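Esterase (Rhizomucor miehei, PDB 4WY5) probably hydrolyses carboxylic esters, as an alpha/beta-hydrolase-fold esterase of a thermophilic fungus. Local coordinates at residues 163-168 / 190-195; 186-191 / 254-259; 203-208 / 263-268; 258-263 / 286-291. All blocks are in the same frame, centred on the assembly; numbering follows the deposited sequence.

Contact 1: residues 163-168 / 190-195; sequences GATLSA and YPATAV
Just past what is probably the nucleophile elbow of an alpha/beta hydrolase, A164 and T165 in the first turn of helix 162-176 touch P191 and A192, in the loop that leaves strand 185-189. The T165 hydroxyl makes the polar link: OG1 donates to A192 O over a short 2.6 Å. It arrives in the plane of that carbonyl, on a lone pair, with a C=O...donor angle of 124°. OG1 lies anti to the T165 carbonyl carbon (chi1 -70°), which carries it off the helix to the A192 peptide, while CG2 comes within 3.8 Å of A192 O. The methyl of A192 adds its own touch, with CB 3.7 Å from T165 OG1. One residue earlier the packing is apolar, A164 CB resting 3.7 Å from P191 CB. Within the helix, G163 O takes two donors from opposite faces of its plane, S167 N at 2.9 Å and S167 OG at 3.0 Å. Further along the loop, E267 OE2 accepts hydrogen bonds from the T193 and A194 amides, tying this chain to helix 265-277 as well. Donating its hydrogen bond to A192 O, the buried T165 hydroxyl is satisfied as a donor, and the loop carbonyl is held in a defined direction against the helix.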
loop_
_atom_site.group_PDB
_atom_site.type_symbol
_atom_site.label_atom_id
_atom_site.label_comp_id
_atom_site.label_asym_id
_atom_site.label_seq_id
_atom_site.Cartn_x
_atom_site.Cartn_y
_atom_site.Cartn_z
ATOM N N GLY A 163 -13.739 1.544 14.387
ATOM C CA GLY A 163 -13.219 0.220 14.676
ATOM C C GLY A 163 -11.696 0.207 14.670
ATOM O O GLY A 163 -11.062 -0.599 15.374
ATOM N N ALA A 164 -11.101 1.092 13.869
ATOM C CA ALA A 164 -9.651 1.220 13.842
ATOM C C ALA A 164 -9.150 1.848 15.147
ATOM O O ALA A 164 -8.134 1.433 15.712
ATOM C CB ALA A 164 -9.211 2.041 12.650
ATOM N N THR A 165 -9.892 2.826 15.645
ATOM C CA THR A 165 -9.581 3.426 16.944
ATOM C C THR A 165 -9.656 2.343 18.052
ATOM O O THR A 165 -8.734 2.215 18.866
ATOM C CB THR A 165 -10.529 4.635 17.231
ATOM O OG1 THR A 165 -10.193 5.731 16.350
ATOM C CG2 THR A 165 -10.400 5.113 18.667
ATOM N N LEU A 166 -10.696 1.513 18.036
ATOM C CA LEU A 166 -10.810 0.437 19.028
ATOM C C LEU A 166 -9.695 -0.626 18.915
ATOM O O LEU A 166 -9.201 -1.116 19.939
ATOM C CB LEU A 166 -12.170 -0.246 18.919
ATOM C CG LEU A 166 -13.361 0.587 19.413
ATOM C CD1 LEU A 166 -14.694 -0.066 18.999
ATOM C CD2 LEU A 166 -13.309 0.861 20.938
ATOM N N SER A 167 -9.300 -0.991 17.693
ATOM C CA SER A 167 -8.183 -1.928 17.529
ATOM C C SER A 167 -6.924 -1.404 18.213
ATOM O O SER A 167 -6.204 -2.146 18.893
ATOM C CB SER A 167 -7.875 -2.184 16.055
ATOM O OG SER A 167 -8.965 -2.793 15.394
ATOM N N ALA A 168 -6.662 -0.115 18.037
ATOM C CA ALA A 168 -5.452 0.479 18.588
ATOM C C ALA A 168 -5.484 0.595 20.125
ATOM O O ALA A 168 -4.481 0.317 20.794
ATOM C CB ALA A 168 -5.215 1.837 17.953
ATOM N N TYR A 190 -7.982 3.995 8.384
ATOM C CA TYR A 190 -8.353 5.393 8.717
ATOM C C TYR A 190 -8.926 5.616 10.150
ATOM O O TYR A 190 -10.098 5.957 10.305
ATOM C CB TYR A 190 -9.339 5.980 7.659
ATOM C CG TYR A 190 -10.401 5.049 7.049
ATOM C CD1 TYR A 190 -11.523 4.639 7.779
ATOM C CD2 TYR A 190 -10.307 4.634 5.719
ATOM C CE1 TYR A 190 -12.497 3.806 7.213
ATOM C CE2 TYR A 190 -11.287 3.798 5.137
ATOM C CZ TYR A 190 -12.376 3.385 5.891
ATOM O OH TYR A 190 -13.351 2.551 5.332
ATOM N N PRO A 191 -8.080 5.466 11.196
ATOM C CA PRO A 191 -8.508 5.707 12.588
ATOM C C PRO A 191 -8.692 7.189 12.941
ATOM O O PRO A 191 -8.214 8.060 12.213
ATOM C CB PRO A 191 -7.349 5.144 13.420
ATOM C CG PRO A 191 -6.148 5.360 12.540
ATOM C CD PRO A 191 -6.652 5.090 11.127
ATOM N N ALA A 192 -9.374 7.445 14.056
ATOM C CA ALA A 192 -9.487 8.772 14.666
ATOM C C ALA A 192 -8.623 8.798 15.918
ATOM O O ALA A 192 -8.673 7.845 16.703
ATOM C CB ALA A 192 -10.936 9.080 15.013
ATOM N N THR A 193 -7.817 9.852 16.106
ATOM C CA THR A 193 -6.861 9.886 17.226
ATOM C C THR A 193 -6.785 11.180 18.080
ATOM O O THR A 193 -6.261 11.141 19.200
ATOM C CB THR A 193 -5.433 9.629 16.726
ATOM O OG1 THR A 193 -4.995 10.739 15.925
ATOM C CG2 THR A 193 -5.354 8.329 15.933
ATOM N N ALA A 194 -7.283 12.307 17.567
ATOM C CA ALA A 194 -6.957 13.636 18.131
ATOM C C ALA A 194 -7.840 14.150 19.285
ATOM O O ALA A 194 -9.070 13.979 19.271
ATOM C CB ALA A 194 -6.982 14.671 17.018
ATOM N N VAL A 195 -7.210 14.816 20.259
ATOM C CA VAL A 195 -7.955 15.598 21.252
ATOM C C VAL A 195 -8.642 16.759 20.554
ATOM O O VAL A 195 -9.826 16.999 20.742
ATOM C CB VAL A 195 -7.062 16.164 22.376
ATOM C CG1 VAL A 195 -7.923 16.871 23.407
ATOM C CG2 VAL A 195 -6.282 15.065 23.052
#

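Contact 2: residues 186-191 / 254-259; sequences QVLIYP and ALLFTA
Q186 to I189 pair in register with A254 to F257 as parallel neighbours in the central sheet of the alpha/beta hydrolase fold, the two strand axes 5° apart. The hydrogen bonds alternate as a parallel ladder does: L255 N to Q186 O, L188 N to L255 O and F257 N to L188 O, each 2.9 to 3.0 Å. A fourth, Y190 N to F257 O, is bent to 145° at the hydrogen where the chain leaves the strand at Y190. On one face Q186 CG, held between its backbone N and carbonyl carbon (chi1 51°), lies 3.8 Å from A254 CB, and L188 CD1 meets L256 CD1 at 4.3 Å. On the other face V187 CG1 approaches L255 CD2, and I189 CG1 comes to 4.3 Å from F257 CD2. Next outward, helix 162-176 packs on Q186 and L188, and helix 302-319 on I189, L255 and F257; F306 of the second subunit also reaches L255. The Y190 OH bonds to I295 N, and its ring meets that of H292. The I189 methyl CG2 sits 3.5 Å above one face of the Y190 ring, displaced toward the rim.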
loop_
_atom_site.group_PDB
_atom_site.type_symbol
_atom_site.label_atom_id
_atom_site.label_comp_id
_atom_site.label_asym_id
_atom_site.label_seq_id
_atom_site.Cartn_x
_atom_site.Cartn_y
_atom_site.Cartn_z
ATOM N N GLN A 186 -1.864 -5.492 14.559
ATOM C CA GLN A 186 -3.013 -4.586 14.538
ATOM C C GLN A 186 -3.146 -3.957 13.132
ATOM O O GLN A 186 -2.163 -3.444 12.583
ATOM C CB GLN A 186 -2.866 -3.483 15.606
ATOM C CG GLN A 186 -1.514 -2.701 15.587
ATOM C CD GLN A 186 -1.401 -1.601 16.676
ATOM O OE1 GLN A 186 -2.352 -0.854 16.942
ATOM N NE2 GLN A 186 -0.223 -1.505 17.303
ATOM N N VAL A 187 -4.345 -4.014 12.550
ATOM C CA VAL A 187 -4.616 -3.424 11.230
ATOM C C VAL A 187 -5.576 -2.239 11.391
ATOM O O VAL A 187 -6.719 -2.403 11.851
ATOM C CB VAL A 187 -5.212 -4.466 10.230
ATOM C CG1 VAL A 187 -5.542 -3.812 8.894
ATOM C CG2 VAL A 187 -4.253 -5.656 10.027
ATOM N N LEU A 188 -5.104 -1.042 11.049
ATOM C CA LEU A 188 -5.816 0.194 11.386
ATOM C C LEU A 188 -6.216 0.964 10.124
ATOM O O LEU A 188 -5.368 1.590 9.491
ATOM C CB LEU A 188 -4.938 1.086 12.293
ATOM C CG LEU A 188 -4.140 0.413 13.438
ATOM C CD1 LEU A 188 -3.232 1.396 14.205
ATOM C CD2 LEU A 188 -5.026 -0.361 14.433
ATOM N N ILE A 189 -7.502 0.928 9.766
ATOM C CA ILE A 189 -7.991 1.548 8.515
ATOM C C ILE A 189 -8.655 2.910 8.799
ATOM O O ILE A 189 -9.736 2.969 9.397
ATOM C CB ILE A 189 -8.990 0.602 7.767
ATOM C CG1 ILE A 189 -8.383 -0.798 7.589
ATOM C CG2 ILE A 189 -9.373 1.135 6.396
ATOM C CD1 ILE A 189 -9.423 -1.880 7.341
ATOM N N TYR A 190 -7.982 3.995 8.384
ATOM C CA TYR A 190 -8.353 5.393 8.717
ATOM C C TYR A 190 -8.926 5.616 10.150
ATOM O O TYR A 190 -10.098 5.957 10.305
ATOM C CB TYR A 190 -9.339 5.980 7.659
ATOM C CG TYR A 190 -10.401 5.049 7.049
ATOM C CD1 TYR A 190 -11.523 4.639 7.779
ATOM C CD2 TYR A 190 -10.307 4.634 5.719
ATOM C CE1 TYR A 190 -12.497 3.806 7.213
ATOM C CE2 TYR A 190 -11.287 3.798 5.137
ATOM C CZ TYR A 190 -12.376 3.385 5.891
ATOM O OH TYR A 190 -13.351 2.551 5.332
ATOM N N PRO A 191 -8.080 5.466 11.196
ATOM C CA PRO A 191 -8.508 5.707 12.588
ATOM C C PRO A 191 -8.692 7.189 12.941
ATOM O O PRO A 191 -8.214 8.060 12.213
ATOM C CB PRO A 191 -7.349 5.144 13.420
ATOM C CG PRO A 191 -6.148 5.360 12.540
ATOM C CD PRO A 191 -6.652 5.090 11.127
ATOM N N ALA A 254 2.274 -3.037 13.208
ATOM C CA ALA A 254 1.088 -2.322 12.753
ATOM C C ALA A 254 1.054 -2.181 11.248
ATOM O O ALA A 254 2.101 -2.081 10.610
ATOM C CB ALA A 254 1.030 -0.936 13.401
ATOM N N LEU A 255 -0.155 -2.192 10.684
ATOM C CA LEU A 255 -0.388 -1.798 9.286
ATOM C C LEU A 255 -1.427 -0.686 9.301
ATOM O O LEU A 255 -2.522 -0.875 9.829
ATOM C CB LEU A 255 -0.848 -2.990 8.430
ATOM C CG LEU A 255 -1.286 -2.722 6.981
ATOM C CD1 LEU A 255 -0.147 -2.154 6.077
ATOM C CD2 LEU A 255 -1.911 -3.966 6.354
ATOM N N LEU A 256 -1.081 0.491 8.788
ATOM C CA LEU A 256 -2.012 1.623 8.848
ATOM C C LEU A 256 -2.331 2.214 7.470
ATOM O O LEU A 256 -1.434 2.443 6.663
ATOM C CB LEU A 256 -1.459 2.701 9.776
ATOM C CG LEU A 256 -2.355 3.868 10.186
ATOM C CD1 LEU A 256 -1.867 4.390 11.511
ATOM C CD2 LEU A 256 -2.290 5.003 9.178
ATOM N N PHE A 257 -3.626 2.411 7.201
ATOM C CA PHE A 257 -4.087 3.065 5.969
ATOM C C PHE A 257 -4.671 4.416 6.305
ATOM O O PHE A 257 -5.389 4.558 7.310
ATOM C CB PHE A 257 -5.152 2.256 5.230
ATOM C CG PHE A 257 -4.673 0.913 4.714
ATOM C CD1 PHE A 257 -4.194 0.786 3.409
ATOM C CD2 PHE A 257 -4.704 -0.208 5.529
ATOM C CE1 PHE A 257 -3.765 -0.441 2.919
ATOM C CE2 PHE A 257 -4.276 -1.447 5.049
ATOM C CZ PHE A 257 -3.803 -1.564 3.740
ATOM N N THR A 258 -4.388 5.388 5.442
ATOM C CA THR A 258 -4.937 6.726 5.562
ATOM C C THR A 258 -5.589 7.095 4.216
ATOM O O THR A 258 -5.188 6.569 3.176
ATOM C CB THR A 258 -3.826 7.708 5.972
ATOM O OG1 THR A 258 -4.153 8.301 7.231
ATOM C CG2 THR A 258 -3.581 8.748 4.923
ATOM N N ALA A 259 -6.612 7.952 4.225
ATOM C CA ALA A 259 -7.258 8.356 2.970
ATOM C C ALA A 259 -6.889 9.797 2.580
ATOM O O ALA A 259 -6.869 10.679 3.435
ATOM C CB ALA A 259 -8.778 8.209 3.082
#

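Contact 3: residues 203-208 / 263-268; sequences YKLFGN and VLRDEG
V263 pushes its CG1 methyl against the F206-G207 backbone, where it lies 3.5 Å from both the carbonyl carbon of F206 and the CA of G207. That methyl is anti to the V263 carbonyl carbon (chi1 -66°), and F206 CB lies 4.1 Å from it. The valine CB, for its part, packs 4.0 Å from Y203 CA, so much of what V263 meets on this segment is backbone. A second touch joins F206 to R265: NH1 approaches the ring at its edge, 3.8 Å from CE2, and ring and guanidinium planes stand 71° apart, so the two do not stack. One face of the F206 ring carries L205 CB, 3.7 Å above its centre. The guanidinium is oriented by others. R265 NE donates to D266 OD1 at 3.0 Å, a salt bridge on the syn side of the carboxylate, while R265 NH1 is hydrogen-bonded to E260 O. The turn of R265 at chi3 (81°) swings the guanidinium back to D266. The contact thus joins helix 201-206 to the loop before helix 265-277 and to the first turn of that helix, with D266 OD2 also binding S202 N. Helix 215-225 closes in alongside, L218 packing on V263 and A215 on Y203.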
loop_
_atom_site.group_PDB
_atom_site.type_symbol
_atom_site.label_atom_id
_atom_site.label_comp_id
_atom_site.label_asym_id
_atom_site.label_seq_id
_atom_site.Cartn_x
_atom_site.Cartn_y
_atom_site.Cartn_z
ATOM N N TYR A 203 -8.188 18.803 8.376
ATOM C CA TYR A 203 -9.474 19.187 8.981
ATOM C C TYR A 203 -10.063 20.384 8.245
ATOM O O TYR A 203 -11.233 20.393 7.851
ATOM C CB TYR A 203 -9.278 19.496 10.468
ATOM C CG TYR A 203 -10.518 19.896 11.264
ATOM C CD1 TYR A 203 -10.821 21.238 11.505
ATOM C CD2 TYR A 203 -11.351 18.930 11.829
ATOM C CE1 TYR A 203 -11.940 21.606 12.259
ATOM C CE2 TYR A 203 -12.472 19.290 12.592
ATOM C CZ TYR A 203 -12.764 20.628 12.799
ATOM O OH TYR A 203 -13.875 20.986 13.546
ATOM N N LYS A 204 -9.207 21.365 7.998
ATOM C CA LYS A 204 -9.591 22.573 7.299
ATOM C C LYS A 204 -9.952 22.289 5.836
ATOM O O LYS A 204 -10.997 22.743 5.360
ATOM C CB LYS A 204 -8.449 23.592 7.409
ATOM C CG LYS A 204 -8.623 24.869 6.609
ATOM C CD LYS A 204 -7.388 25.782 6.775
ATOM C CE LYS A 204 -6.257 25.417 5.797
ATOM N NZ LYS A 204 -5.129 26.400 5.789
ATOM N N LEU A 205 -9.104 21.540 5.124
ATOM C CA LEU A 205 -9.326 21.280 3.693
ATOM C C LEU A 205 -10.587 20.481 3.347
ATOM O O LEU A 205 -11.208 20.746 2.317
ATOM C CB LEU A 205 -8.129 20.559 3.064
ATOM C CG LEU A 205 -6.719 21.170 2.940
ATOM C CD1 LEU A 205 -6.453 22.383 3.810
ATOM C CD2 LEU A 205 -5.633 20.111 3.122
ATOM N N PHE A 206 -10.962 19.515 4.183
ATOM C CA PHE A 206 -12.037 18.568 3.828
ATOM C C PHE A 206 -13.206 18.562 4.835
ATOM O O PHE A 206 -14.068 17.686 4.786
ATOM C CB PHE A 206 -11.459 17.145 3.685
ATOM C CG PHE A 206 -10.225 17.076 2.808
ATOM C CD1 PHE A 206 -10.318 17.272 1.428
ATOM C CD2 PHE A 206 -8.969 16.856 3.369
ATOM C CE1 PHE A 206 -9.183 17.234 0.610
ATOM C CE2 PHE A 206 -7.822 16.820 2.570
ATOM C CZ PHE A 206 -7.925 17.017 1.186
ATOM N N GLY A 207 -13.254 19.543 5.733
ATOM C CA GLY A 207 -14.241 19.512 6.798
ATOM C C GLY A 207 -15.454 20.421 6.653
ATOM O O GLY A 207 -16.283 20.466 7.565
ATOM N N ASN A 208 -15.598 21.088 5.507
ATOM C CA ASN A 208 -16.616 22.139 5.353
ATOM C C ASN A 208 -18.004 21.644 4.908
ATOM O O ASN A 208 -18.916 22.441 4.681
ATOM C CB ASN A 208 -16.042 23.240 4.405
ATOM C CG ASN A 208 -16.662 23.273 2.973
ATOM O OD1 ASN A 208 -17.421 22.404 2.539
ATOM N ND2 ASN A 208 -16.277 24.301 2.222
ATOM N N VAL A 263 -10.640 14.362 6.608
ATOM C CA VAL A 263 -10.249 15.243 7.730
ATOM C C VAL A 263 -9.319 14.555 8.736
ATOM O O VAL A 263 -8.443 15.206 9.311
ATOM C CB VAL A 263 -11.483 15.812 8.523
ATOM C CG1 VAL A 263 -12.287 16.743 7.665
ATOM C CG2 VAL A 263 -12.375 14.694 9.047
ATOM N N LEU A 264 -9.506 13.242 8.929
ATOM C CA LEU A 264 -8.703 12.456 9.882
ATOM C C LEU A 264 -7.335 12.017 9.332
ATOM O O LEU A 264 -6.590 11.291 10.007
ATOM C CB LEU A 264 -9.478 11.206 10.318
ATOM C CG LEU A 264 -10.860 11.372 10.976
ATOM C CD1 LEU A 264 -11.486 10.003 11.251
ATOM C CD2 LEU A 264 -10.745 12.179 12.270
ATOM N N ARG A 265 -6.994 12.472 8.128
ATOM C CA ARG A 265 -5.802 11.971 7.437
ATOM C C ARG A 265 -4.499 12.184 8.201
ATOM O O ARG A 265 -3.765 11.223 8.489
ATOM C CB ARG A 265 -5.689 12.636 6.063
ATOM C CG ARG A 265 -4.529 12.170 5.218
ATOM C CD ARG A 265 -4.463 12.984 3.934
ATOM N NE ARG A 265 -3.802 14.269 4.137
ATOM C CZ ARG A 265 -3.812 15.265 3.250
ATOM N NH1 ARG A 265 -4.466 15.130 2.103
ATOM N NH2 ARG A 265 -3.167 16.397 3.511
ATOM N N ASP A 266 -4.250 13.440 8.562
ATOM C CA ASP A 266 -2.961 13.845 9.094
ATOM C C ASP A 266 -2.764 13.334 10.519
ATOM O O ASP A 266 -1.642 13.055 10.936
ATOM C CB ASP A 266 -2.831 15.384 9.082
ATOM C CG ASP A 266 -2.787 15.980 7.677
ATOM O OD1 ASP A 266 -2.679 15.220 6.695
ATOM O OD2 ASP A 266 -2.853 17.228 7.556
ATOM N N GLU A 267 -3.851 13.222 11.279
ATOM C CA GLU A 267 -3.724 12.716 12.639
ATOM C C GLU A 267 -3.510 11.212 12.603
ATOM O O GLU A 267 -2.865 10.641 13.493
ATOM C CB GLU A 267 -4.947 13.087 13.485
ATOM C CG GLU A 267 -6.209 12.287 13.215
ATOM C CD GLU A 267 -7.420 12.938 13.873
ATOM O OE1 GLU A 267 -7.692 14.110 13.529
ATOM O OE2 GLU A 267 -8.083 12.300 14.738
ATOM N N GLY A 268 -4.022 10.567 11.560
ATOM C CA GLY A 268 -3.713 9.175 11.350
ATOM C C GLY A 268 -2.235 8.997 11.035
ATOM O O GLY A 268 -1.587 8.095 11.572
#

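Contact 4: residues 258-263 / 286-291; sequences TAESDV and RVLGAV. With SO4 (sulfate ion), chain C.
T258 O accepts the V287 amide at 2.9 Å, a nearly straight bond (168°) in the parallel pairing of strands 254-259 and 282-287. Where both chains turn a corner, E260 N reaches V287 O over a longer 3.2 Å, and S261 N bonds to A290 O at 3.0 Å. Between these, V287 to A290 form a type II turn, and E260 ties it down. Its CG lies anti to the backbone N (chi1 -179°) and the chain runs out extended, bringing OE1 to G289 N at 3.2 Å, the amide meeting the carboxylate from above its plane. The other oxygen, E260 OE2, accepts a hydrogen bond from a water at 2.8 Å that in turn accepts from R286 NH1, bridging opposite charges that do not touch directly. R286 NH1 also donates to sulfate O1 at 2.9 Å, in the guanidinium plane; this ion, probably from the crystallisation liquor, is bound by R286 NH1 of the second subunit too and probably eases the repulsion between the two arginines. R286 CG lies alongside T258 CG2 at 3.6 Å. D262 OD2 hydrogen-bonds H292 ND1, as the acid of a catalytic triad would. The strands belong to a beta-alpha-beta unit whose helix 265-277 supplies E269 to R286 NE as a salt bridge, and R286 and V287 continue the sheet antiparallel into the second subunit.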
loop_
_atom_site.group_PDB
_atom_site.type_symbol
_atom_site.label_atom_id
_atom_site.label_comp_id
_atom_site.label_asym_id
_atom_site.label_seq_id
_atom_site.Cartn_x
_atom_site.Cartn_y
_atom_site.Cartn_z
ATOM N N THR A 258 -4.388 5.388 5.442
ATOM C CA THR A 258 -4.937 6.726 5.562
ATOM C C THR A 258 -5.589 7.095 4.216
ATOM O O THR A 258 -5.188 6.569 3.176
ATOM C CB THR A 258 -3.826 7.708 5.972
ATOM O OG1 THR A 258 -4.153 8.301 7.231
ATOM C CG2 THR A 258 -3.581 8.748 4.923
ATOM N N ALA A 259 -6.612 7.952 4.225
ATOM C CA ALA A 259 -7.258 8.356 2.970
ATOM C C ALA A 259 -6.889 9.797 2.580
ATOM O O ALA A 259 -6.869 10.679 3.435
ATOM C CB ALA A 259 -8.778 8.209 3.082
ATOM N N GLU A 260 -6.587 10.025 1.298
ATOM C CA GLU A 260 -6.089 11.331 0.850
ATOM C C GLU A 260 -7.051 12.487 1.137
ATOM O O GLU A 260 -6.624 13.538 1.605
ATOM C CB GLU A 260 -5.753 11.321 -0.659
ATOM C CG GLU A 260 -5.211 12.689 -1.137
ATOM C CD GLU A 260 -4.804 12.725 -2.604
ATOM O OE1 GLU A 260 -5.582 12.207 -3.446
ATOM O OE2 GLU A 260 -3.721 13.290 -2.921
ATOM N N SER A 261 -8.335 12.307 0.834
ATOM C CA SER A 261 -9.322 13.368 1.046
ATOM C C SER A 261 -10.198 13.047 2.259
ATOM O O SER A 261 -11.347 12.596 2.115
ATOM C CB SER A 261 -10.189 13.561 -0.203
ATOM O OG SER A 261 -9.431 14.100 -1.283
ATOM N N ASP A 262 -9.656 13.316 3.446
ATOM C CA ASP A 262 -10.247 12.871 4.699
ATOM C C ASP A 262 -9.728 13.746 5.839
ATOM O O ASP A 262 -8.508 13.819 6.043
ATOM C CB ASP A 262 -9.903 11.382 4.932
ATOM C CG ASP A 262 -10.507 10.809 6.218
ATOM O OD1 ASP A 262 -11.113 11.573 7.006
ATOM O OD2 ASP A 262 -10.360 9.573 6.450
ATOM N N VAL A 263 -10.640 14.362 6.608
ATOM C CA VAL A 263 -10.249 15.243 7.730
ATOM C C VAL A 263 -9.319 14.555 8.736
ATOM O O VAL A 263 -8.443 15.206 9.311
ATOM C CB VAL A 263 -11.483 15.812 8.523
ATOM C CG1 VAL A 263 -12.287 16.743 7.665
ATOM C CG2 VAL A 263 -12.375 14.694 9.047
ATOM N N ARG A 286 -0.567 6.422 2.534
ATOM C CA ARG A 286 -1.679 7.311 2.168
ATOM C C ARG A 286 -2.255 6.859 0.821
ATOM O O ARG A 286 -1.511 6.767 -0.173
ATOM C CB ARG A 286 -1.238 8.788 2.075
ATOM C CG ARG A 286 -2.373 9.767 1.677
ATOM C CD ARG A 286 -1.872 11.195 1.360
ATOM N NE ARG A 286 -1.344 11.843 2.556
ATOM C CZ ARG A 286 -0.958 13.111 2.639
ATOM N NH1 ARG A 286 -1.032 13.912 1.582
ATOM N NH2 ARG A 286 -0.509 13.580 3.802
ATOM N N VAL A 287 -3.563 6.581 0.779
ATOM C CA VAL A 287 -4.210 6.086 -0.465
ATOM C C VAL A 287 -4.750 7.230 -1.330
ATOM O O VAL A 287 -5.644 7.973 -0.905
ATOM C CB VAL A 287 -5.387 5.145 -0.164
ATOM C CG1 VAL A 287 -5.931 4.523 -1.470
ATOM C CG2 VAL A 287 -4.967 4.079 0.832
ATOM N N LEU A 288 -4.224 7.360 -2.544
ATOM C CA LEU A 288 -4.605 8.459 -3.439
ATOM C C LEU A 288 -5.977 8.274 -4.096
ATOM O O LEU A 288 -6.322 7.183 -4.560
ATOM C CB LEU A 288 -3.548 8.641 -4.534
ATOM C CG LEU A 288 -2.367 9.610 -4.320
ATOM C CD1 LEU A 288 -1.794 9.586 -2.920
ATOM C CD2 LEU A 288 -1.261 9.332 -5.320
ATOM N N GLY A 289 -6.749 9.358 -4.140
ATOM C CA GLY A 289 -8.065 9.368 -4.763
ATOM C C GLY A 289 -9.232 8.937 -3.879
ATOM O O GLY A 289 -10.379 8.899 -4.347
ATOM N N ALA A 290 -8.951 8.590 -2.621
ATOM C CA ALA A 290 -9.985 8.013 -1.755
ATOM C C ALA A 290 -10.509 8.988 -0.704
ATOM O O ALA A 290 -9.854 9.972 -0.363
ATOM C CB ALA A 290 -9.467 6.743 -1.068
ATOM N N VAL A 291 -11.699 8.688 -0.188
ATOM C CA VAL A 291 -12.336 9.505 0.838
ATOM C C VAL A 291 -12.530 8.620 2.069
ATOM O O VAL A 291 -12.373 7.396 1.987
ATOM C CB VAL A 291 -13.691 10.061 0.367
ATOM C CG1 VAL A 291 -13.514 10.944 -0.856
ATOM C CG2 VAL A 291 -14.626 8.920 0.026
HETATM S S SO4 C . 0.916 17.262 1.643
HETATM O O1 SO4 C . -0.454 16.731 1.646
HETATM O O2 SO4 C . 1.690 16.593 2.702
HETATM O O3 SO4 C . 1.493 16.976 0.326
HETATM O O4 SO4 C . 0.900 18.717 1.868
HETATM O O HOH W 1 -1.262 13.306 -1.531
#

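Overall arrangement
Contacts 1 and 2 share Y190 and P191, their centres about 9 Å apart; contacts 2 and 4 share T258 and A259 on strand 254-259, with centres about 12 Å apart. Contact 3 takes up V263, at the end of 258-263, its centre about 10 Å from that of contact 4, and the R265 guanidinium joins the two. The same helix start reaches contact 2 through a weak hydrogen bond from T258 OG1 to R265 O, and contact 1 through E267. Around the probable triad of S161, H292 and D262, contact 1 lies on the helix that follows S161, contact 4 carries D262, and Y190 CB packs 3.9 Å from D262 OD2.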